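Local coordinates for protein putative O-GlcNAcase nagJ (Clostridium perfringens, PDB 6PV5) that probably acts as a hexosaminidase of glycoside hydrolase family 84, the part here holding an N-terminal domain, the catalytic barrel and a following helical domain, at residues K411-A416 with G602-I607; G418-L423 with T449-D454. All blocks are in the same frame, centred on the assembly; numbering follows the deposited sequence.

Both contacts involve the long loop between barrel strands 399-403 and 431-436, at places separated by a single residue. The centre of interaction 2 lies about 6 Å from the centre of the chain, and there residues 418-423 are fixed against helix 446-457, which follows the last barrel strand. Interaction 1 lies farther out, its centre about 21 Å from the centre of the chain, where residues 411-416 meet the loop 602-607 of the C-terminal helical region. The two contact centres are about 21 Å apart. One loop is therefore held to its own barrel and also to the helices beyond it. Both are remote from Asp305, the predicted proton donor.

Interaction 1. Residues K411-A416 with G602-I607; sequences KEDKMA and GIKATI
Asp413 O takes a nearly straight bond from Thr606 N, 2.8 Å long with an N-H...O angle of 168°, where a type I turn from Lys411 to Lys414 presents its third residue to an irregular stretch at 602-607. The donor stands well above the plane of the carbonyl, and His557 gives the same oxygen a second hydrogen bond through NE2. Next to it, a water bridges the two segments, accepting from Met415 N and donating to Thr606 O.

The side chains fill in around this pair of links. Asp413 has CG beside its backbone N, chi1 -63°, which carries the carboxylate over to Lys604; the two side chains cross at about a right angle. Asp413 OD1 lies 3.7 Å from Lys604 CE but 4.4 Å from Lys604 NZ, so the opposite charges sit close without forming a salt bridge. Asp413 CB also packs against Thr606 OG1 at 3.6 Å. Lys414 runs alongside Thr606, with its CG 3.7 Å from Thr606 O. Extended beyond CG, its chain carries NZ past the threonine to a salt bridge with Asp499 and hydrogen bonds to Arg492 O and Asn609 OD1, a buried ammonium with several partners.

The contact joins the loop that follows barrel strand 399-403 to the connection between helices 583-601 and 612-619, in the region related to hyaluronidase post-catalytic domains. Helix 548-579 packs against both loops: Leu554 touches Met415, His557 touches Ala605, and Tyr564 touches Ile607.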
ATOM      1  N   LYS A 411     -14.735  -5.126   9.026  1.00 28.35           N
ATOM      2  CA  LYS A 411     -15.026  -6.529   8.744  1.00 29.30           C
ATOM      3  C   LYS A 411     -13.823  -7.383   9.145  1.00 26.67           C
ATOM      4  O   LYS A 411     -13.135  -7.975   8.304  1.00 25.08           O
ATOM      5  CB  LYS A 411     -15.369  -6.750   7.263  1.00 32.71           C
ATOM      6  CG  LYS A 411     -16.058  -8.092   6.998  1.00 35.22           C
ATOM      7  CD  LYS A 411     -15.910  -8.652   5.579  1.00 40.67           C
ATOM      8  CE  LYS A 411     -16.135  -7.669   4.445  1.00 42.40           C
ATOM      9  NZ  LYS A 411     -17.495  -7.086   4.449  1.00 43.53           N
ATOM     10  N   GLU A 412     -13.552  -7.406  10.447  1.00 23.79           N
ATOM     11  CA  GLU A 412     -12.208  -7.689  10.912  1.00 29.81           C
ATOM     12  C   GLU A 412     -11.881  -9.182  10.815  1.00 27.58           C
ATOM     13  O   GLU A 412     -10.724  -9.528  10.943  1.00 27.55           O
ATOM     14  CB  GLU A 412     -12.002  -7.145  12.329  1.00 32.17           C
ATOM     15  CG  GLU A 412     -13.201  -7.447  13.221  1.00 42.73           C
ATOM     16  CD  GLU A 412     -12.962  -7.410  14.725  1.00 50.95           C
ATOM     17  OE1 GLU A 412     -11.934  -6.839  15.143  1.00 51.84           O
ATOM     18  OE2 GLU A 412     -13.812  -7.955  15.480  1.00 55.55           O
ATOM     19  N   ASP A 413     -12.883 -10.038  10.579  1.00 28.59           N
ATOM     20  CA  ASP A 413     -12.659 -11.480  10.507  1.00 28.76           C
ATOM     21  C   ASP A 413     -12.259 -11.907   9.101  1.00 25.25           C
ATOM     22  O   ASP A 413     -11.896 -13.064   8.895  1.00 25.31           O
ATOM     23  CB  ASP A 413     -13.916 -12.276  10.874  1.00 30.92           C
ATOM     24  CG  ASP A 413     -14.345 -12.034  12.313  1.00 37.84           C
ATOM     25  OD1 ASP A 413     -13.454 -12.005  13.195  1.00 39.00           O
ATOM     26  OD2 ASP A 413     -15.557 -11.826  12.534  1.00 44.07           O
ATOM     27  N   LYS A 414     -12.332 -10.983   8.138  1.00 23.22           N
ATOM     28  CA  LYS A 414     -11.825 -11.294   6.804  1.00 24.11           C
ATOM     29  C   LYS A 414     -10.548 -10.501   6.524  1.00 26.07           C
ATOM     30  O   LYS A 414     -10.566  -9.282   6.653  1.00 27.25           O
ATOM     31  CB  LYS A 414     -12.884 -10.963   5.747  1.00 22.07           C
ATOM     32  CG  LYS A 414     -12.474 -11.405   4.356  1.00 21.61           C
ATOM     33  CD  LYS A 414     -13.588 -11.490   3.331  1.00 21.95           C
ATOM     34  CE  LYS A 414     -13.072 -12.167   2.066  1.00 23.04           C
ATOM     35  NZ  LYS A 414     -14.118 -12.212   1.007  1.00 25.24           N
ATOM     36  N   MET A 415      -9.472 -11.182   6.088  1.00 26.33           N
ATOM     37  CA  MET A 415      -8.245 -10.517   5.676  1.00 28.82           C
ATOM     38  C   MET A 415      -8.367 -10.061   4.218  1.00 31.31           C
ATOM     39  O   MET A 415      -8.808 -10.820   3.364  1.00 27.46           O
ATOM     40  CB  MET A 415      -7.018 -11.434   5.776  1.00 27.96           C
ATOM     41  CG  MET A 415      -6.736 -12.004   7.162  1.00 31.59           C
ATOM     42  SD  MET A 415      -6.418 -10.690   8.377  1.00 35.28           S
ATOM     43  CE  MET A 415      -5.380 -11.521   9.578  1.00 35.90           C
ATOM     44  N   ALA A 416      -7.914  -8.829   3.932  1.00 27.85           N
ATOM     45  CA  ALA A 416      -7.819  -8.350   2.558  1.00 25.28           C
ATOM     46  C   ALA A 416      -6.400  -8.618   2.080  1.00 25.19           C
ATOM     47  O   ALA A 416      -5.453  -8.026   2.598  1.00 25.86           O
ATOM     48  CB  ALA A 416      -8.162  -6.879   2.499  1.00 23.84           C
ATOM     49  N   GLY A 602     -18.292 -23.084  12.880  1.00 39.86           N
ATOM     50  CA  GLY A 602     -17.737 -22.944  14.212  1.00 38.52           C
ATOM     51  C   GLY A 602     -16.499 -22.051  14.251  1.00 40.54           C
ATOM     52  O   GLY A 602     -15.968 -21.790  15.332  1.00 38.05           O
ATOM     53  N   ILE A 603     -16.007 -21.624  13.078  1.00 37.90           N
ATOM     54  CA  ILE A 603     -14.755 -20.880  13.056  1.00 38.81           C
ATOM     55  C   ILE A 603     -15.051 -19.430  12.663  1.00 38.79           C
ATOM     56  O   ILE A 603     -15.726 -19.172  11.662  1.00 34.50           O
ATOM     57  CB  ILE A 603     -13.686 -21.555  12.172  1.00 38.27           C
ATOM     58  CG1 ILE A 603     -13.392 -22.989  12.626  1.00 37.14           C
ATOM     59  CG2 ILE A 603     -12.418 -20.708  12.127  1.00 36.51           C
ATOM     60  CD1 ILE A 603     -12.314 -23.683  11.816  1.00 34.23           C
ATOM     61  N   LYS A 604     -14.548 -18.508  13.489  1.00 37.49           N
ATOM     62  CA  LYS A 604     -14.854 -17.082  13.421  1.00 41.92           C
ATOM     63  C   LYS A 604     -14.372 -16.475  12.090  1.00 37.77           C
ATOM     64  O   LYS A 604     -15.053 -15.661  11.460  1.00 40.18           O
ATOM     65  CB  LYS A 604     -14.167 -16.436  14.628  1.00 46.16           C
ATOM     66  CG  LYS A 604     -14.678 -15.075  15.064  1.00 52.79           C
ATOM     67  CD  LYS A 604     -13.875 -14.543  16.237  1.00 56.11           C
ATOM     68  CE  LYS A 604     -14.247 -13.126  16.618  1.00 63.39           C
ATOM     69  NZ  LYS A 604     -15.713 -12.971  16.793  1.00 67.49           N
ATOM     70  N   ALA A 605     -13.180 -16.881  11.667  1.00 34.03           N
ATOM     71  CA  ALA A 605     -12.491 -16.362  10.498  1.00 34.08           C
ATOM     72  C   ALA A 605     -13.381 -16.476   9.260  1.00 33.45           C
ATOM     73  O   ALA A 605     -14.132 -17.434   9.139  1.00 31.95           O
ATOM     74  CB  ALA A 605     -11.196 -17.119  10.362  1.00 30.50           C
ATOM     75  N   THR A 606     -13.336 -15.453   8.386  1.00 29.49           N
ATOM     76  CA  THR A 606     -14.127 -15.380   7.171  1.00 29.07           C
ATOM     77  C   THR A 606     -13.207 -15.515   5.962  1.00 28.79           C
ATOM     78  O   THR A 606     -12.253 -14.763   5.811  1.00 26.28           O
ATOM     79  CB  THR A 606     -14.948 -14.083   7.138  1.00 32.05           C
ATOM     80  OG1 THR A 606     -15.745 -14.057   8.320  1.00 33.37           O
ATOM     81  CG2 THR A 606     -15.873 -13.953   5.950  1.00 28.34           C
ATOM     82  N   ILE A 607     -13.475 -16.509   5.110  1.00 27.59           N
ATOM     83  CA  ILE A 607     -12.673 -16.715   3.915  1.00 25.96           C
ATOM     84  C   ILE A 607     -13.519 -17.501   2.913  1.00 29.87           C
ATOM     85  O   ILE A 607     -14.282 -18.364   3.335  1.00 26.87           O
ATOM     86  CB  ILE A 607     -11.326 -17.403   4.209  1.00 25.92           C
ATOM     87  CG1 ILE A 607     -10.500 -17.462   2.918  1.00 26.76           C
ATOM     88  CG2 ILE A 607     -11.524 -18.798   4.788  1.00 25.33           C
ATOM     89  CD1 ILE A 607      -9.030 -17.347   3.101  1.00 26.53           C
TER
HETATM   90  O   HOH W   1      -9.626 -13.843   5.111  1.00 24.41           O

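Interaction 2. Residues G418-L423 with T449-D454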
ATOM      1  N   GLY A 418      -5.696  -8.876  -1.418  1.00 24.92           N
ATOM      2  CA  GLY A 418      -5.665  -8.645  -2.857  1.00 26.26           C
ATOM      3  C   GLY A 418      -4.901  -7.394  -3.305  1.00 27.99           C
ATOM      4  O   GLY A 418      -4.453  -6.579  -2.493  1.00 25.16           O
ATOM      5  N   PRO A 419      -4.771  -7.172  -4.637  1.00 27.92           N
ATOM      6  CA  PRO A 419      -4.131  -5.962  -5.155  1.00 26.26           C
ATOM      7  C   PRO A 419      -5.075  -4.766  -5.072  1.00 25.77           C
ATOM      8  O   PRO A 419      -6.302  -4.917  -5.073  1.00 24.75           O
ATOM      9  CB  PRO A 419      -3.854  -6.326  -6.625  1.00 25.93           C
ATOM     10  CG  PRO A 419      -5.010  -7.245  -6.972  1.00 27.78           C
ATOM     11  CD  PRO A 419      -5.230  -8.072  -5.712  1.00 26.90           C
ATOM     12  N   ILE A 420      -4.480  -3.572  -4.967  1.00 25.39           N
ATOM     13  CA  ILE A 420      -5.188  -2.323  -5.241  1.00 24.11           C
ATOM     14  C   ILE A 420      -5.923  -2.483  -6.569  1.00 23.89           C
ATOM     15  O   ILE A 420      -5.343  -2.867  -7.567  1.00 21.67           O
ATOM     16  CB  ILE A 420      -4.170  -1.168  -5.307  1.00 26.77           C
ATOM     17  CG1 ILE A 420      -3.353  -1.039  -4.012  1.00 26.52           C
ATOM     18  CG2 ILE A 420      -4.854   0.137  -5.701  1.00 28.15           C
ATOM     19  CD1 ILE A 420      -4.159  -0.987  -2.724  1.00 25.13           C
ATOM     20  N   TYR A 421      -7.215  -2.205  -6.591  1.00 26.21           N
ATOM     21  CA  TYR A 421      -8.016  -2.680  -7.709  1.00 25.75           C
ATOM     22  C   TYR A 421      -9.009  -1.597  -8.117  1.00 25.09           C
ATOM     23  O   TYR A 421      -9.573  -0.942  -7.239  1.00 24.99           O
ATOM     24  CB  TYR A 421      -8.769  -3.947  -7.271  1.00 27.95           C
ATOM     25  CG  TYR A 421      -9.358  -4.768  -8.392  1.00 27.39           C
ATOM     26  CD1 TYR A 421      -8.575  -5.622  -9.154  1.00 32.04           C
ATOM     27  CD2 TYR A 421     -10.712  -4.693  -8.683  1.00 29.94           C
ATOM     28  CE1 TYR A 421      -9.120  -6.397 -10.175  1.00 30.58           C
ATOM     29  CE2 TYR A 421     -11.275  -5.443  -9.705  1.00 29.36           C
ATOM     30  CZ  TYR A 421     -10.471  -6.290 -10.447  1.00 31.56           C
ATOM     31  OH  TYR A 421     -11.040  -7.025 -11.439  1.00 41.28           O
ATOM     32  N   ASP A 422      -9.208  -1.420  -9.438  1.00 26.69           N
ATOM     33  CA  ASP A 422     -10.243  -0.548  -9.995  1.00 30.22           C
ATOM     34  C   ASP A 422      -9.913   0.918  -9.704  1.00 27.52           C
ATOM     35  O   ASP A 422     -10.806   1.741  -9.588  1.00 25.95           O
ATOM     36  CB  ASP A 422     -11.631  -0.814  -9.397  1.00 34.30           C
ATOM     37  CG  ASP A 422     -12.423  -1.970  -9.996  1.00 44.85           C
ATOM     38  OD1 ASP A 422     -12.113  -2.362 -11.150  1.00 39.64           O
ATOM     39  OD2 ASP A 422     -13.373  -2.460  -9.296  1.00 48.88           O
ATOM     40  N   LEU A 423      -8.635   1.254  -9.549  1.00 26.41           N
ATOM     41  CA  LEU A 423      -8.280   2.666  -9.494  1.00 28.06           C
ATOM     42  C   LEU A 423      -7.856   3.121 -10.892  1.00 27.72           C
ATOM     43  O   LEU A 423      -7.080   2.453 -11.560  1.00 25.23           O
ATOM     44  CB  LEU A 423      -7.154   2.891  -8.487  1.00 28.76           C
ATOM     45  CG  LEU A 423      -7.477   2.625  -7.011  1.00 30.21           C
ATOM     46  CD1 LEU A 423      -6.374   3.223  -6.148  1.00 30.59           C
ATOM     47  CD2 LEU A 423      -8.842   3.175  -6.596  1.00 30.07           C
ATOM     48  N   THR A 449      -0.487  -3.515   0.315  1.00 25.96           N
ATOM     49  CA  THR A 449       0.305  -2.300   0.417  1.00 26.66           C
ATOM     50  C   THR A 449       1.368  -2.216  -0.687  1.00 30.25           C
ATOM     51  O   THR A 449       1.609  -1.136  -1.230  1.00 33.50           O
ATOM     52  CB  THR A 449       0.908  -2.119   1.812  1.00 24.41           C
ATOM     53  OG1 THR A 449      -0.156  -2.202   2.756  1.00 25.89           O
ATOM     54  CG2 THR A 449       1.543  -0.758   1.982  1.00 26.60           C
ATOM     55  N   LEU A 450       2.010  -3.339  -1.011  1.00 27.39           N
ATOM     56  CA  LEU A 450       3.050  -3.321  -2.026  1.00 29.30           C
ATOM     57  C   LEU A 450       2.446  -3.083  -3.409  1.00 29.70           C
ATOM     58  O   LEU A 450       3.092  -2.452  -4.246  1.00 30.64           O
ATOM     59  CB  LEU A 450       3.827  -4.639  -2.016  1.00 27.09           C
ATOM     60  CG  LEU A 450       4.790  -4.832  -0.848  1.00 33.11           C
ATOM     61  CD1 LEU A 450       5.272  -6.273  -0.809  1.00 26.73           C
ATOM     62  CD2 LEU A 450       5.977  -3.878  -0.967  1.00 29.80           C
ATOM     63  N   THR A 451       1.243  -3.624  -3.671  1.00 29.35           N
ATOM     64  CA  THR A 451       0.604  -3.354  -4.953  1.00 26.75           C
ATOM     65  C   THR A 451       0.283  -1.862  -5.002  1.00 26.26           C
ATOM     66  O   THR A 451       0.343  -1.257  -6.072  1.00 26.01           O
ATOM     67  CB  THR A 451      -0.598  -4.265  -5.266  1.00 24.14           C
ATOM     68  OG1 THR A 451      -1.650  -4.000  -4.336  1.00 23.76           O
ATOM     69  CG2 THR A 451      -0.275  -5.746  -5.248  1.00 23.17           C
ATOM     70  N   GLY A 452      -0.036  -1.299  -3.830  1.00 25.23           N
ATOM     71  CA  GLY A 452      -0.248   0.129  -3.672  1.00 29.57           C
ATOM     72  C   GLY A 452       1.013   0.943  -3.993  1.00 32.06           C
ATOM     73  O   GLY A 452       0.921   2.027  -4.571  1.00 29.33           O
ATOM     74  N   ALA A 453       2.186   0.418  -3.603  1.00 32.83           N
ATOM     75  CA  ALA A 453       3.469   1.047  -3.914  1.00 32.88           C
ATOM     76  C   ALA A 453       3.683   1.081  -5.426  1.00 32.02           C
ATOM     77  O   ALA A 453       4.220   2.050  -5.955  1.00 31.87           O
ATOM     78  CB  ALA A 453       4.608   0.315  -3.243  1.00 31.98           C
ATOM     79  N   ASP A 454       3.282  -0.003  -6.091  1.00 29.43           N
ATOM     80  CA  ASP A 454       3.478  -0.183  -7.519  1.00 31.46           C
ATOM     81  C   ASP A 454       2.566   0.774  -8.295  1.00 33.35           C
ATOM     82  O   ASP A 454       2.980   1.383  -9.285  1.00 32.76           O
ATOM     83  CB  ASP A 454       3.301  -1.657  -7.888  1.00 32.30           C
ATOM     84  CG  ASP A 454       3.645  -1.998  -9.325  1.00 34.81           C
ATOM     85  OD1 ASP A 454       4.592  -1.401  -9.859  1.00 40.04           O
ATOM     86  OD2 ASP A 454       2.963  -2.863  -9.899  1.00 37.77           O
TER
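Thr451 reaches out of its helix to the loop at Pro419 and Ile420, and its hydroxyl takes the backbone N-H of Ile420. The side chain is already in contact at its start, Thr451 CB lying 3.9 Å from Pro419 CA. At Thr451 OG1 the bond from Ile420 N is 2.9 Å long with an N-H...O angle of 163°, and Pro419 CA approaches the same oxygen to 3.3 Å. With chi1 at 66°, OG1 sits between the backbone N and the carbonyl carbon of its own residue; there it is also hydrogen-bonded to Ser448 O, one turn back in the helix. The hydroxyl thus ties the loop to the helix backbone. The other branch, Thr451 CG2, is the apolar half of the fork and rests on Pro419 CB at 3.9 Å.

Ile420 points its side chain at the helix just beyond this bond. Ile420 CG1 lies beside its own backbone N, chi1 -58°, and comes over the backbone of Gly452, meeting both Gly452 N and Gly452 CA at 3.3 Å. For the two carbons, Ile420 CG1 and Gly452 CA, that is tighter than usual van der Waals contact; Gly452, with no side chain, leaves its backbone open to this approach. Ile420 CD1 continues past it, grazing Gly452 CA at 4.2 Å.

Away from the helix, Ile420 packs on Trp403 and Phe434 of strands 399-403 and 431-436, the seventh and eighth of the (beta/alpha)8 barrel, so it lies between them and helix 446-457, which follows the last strand. Pro419 leans on Trp468 of helix 464-476, while Ser467 of that helix touches Thr451.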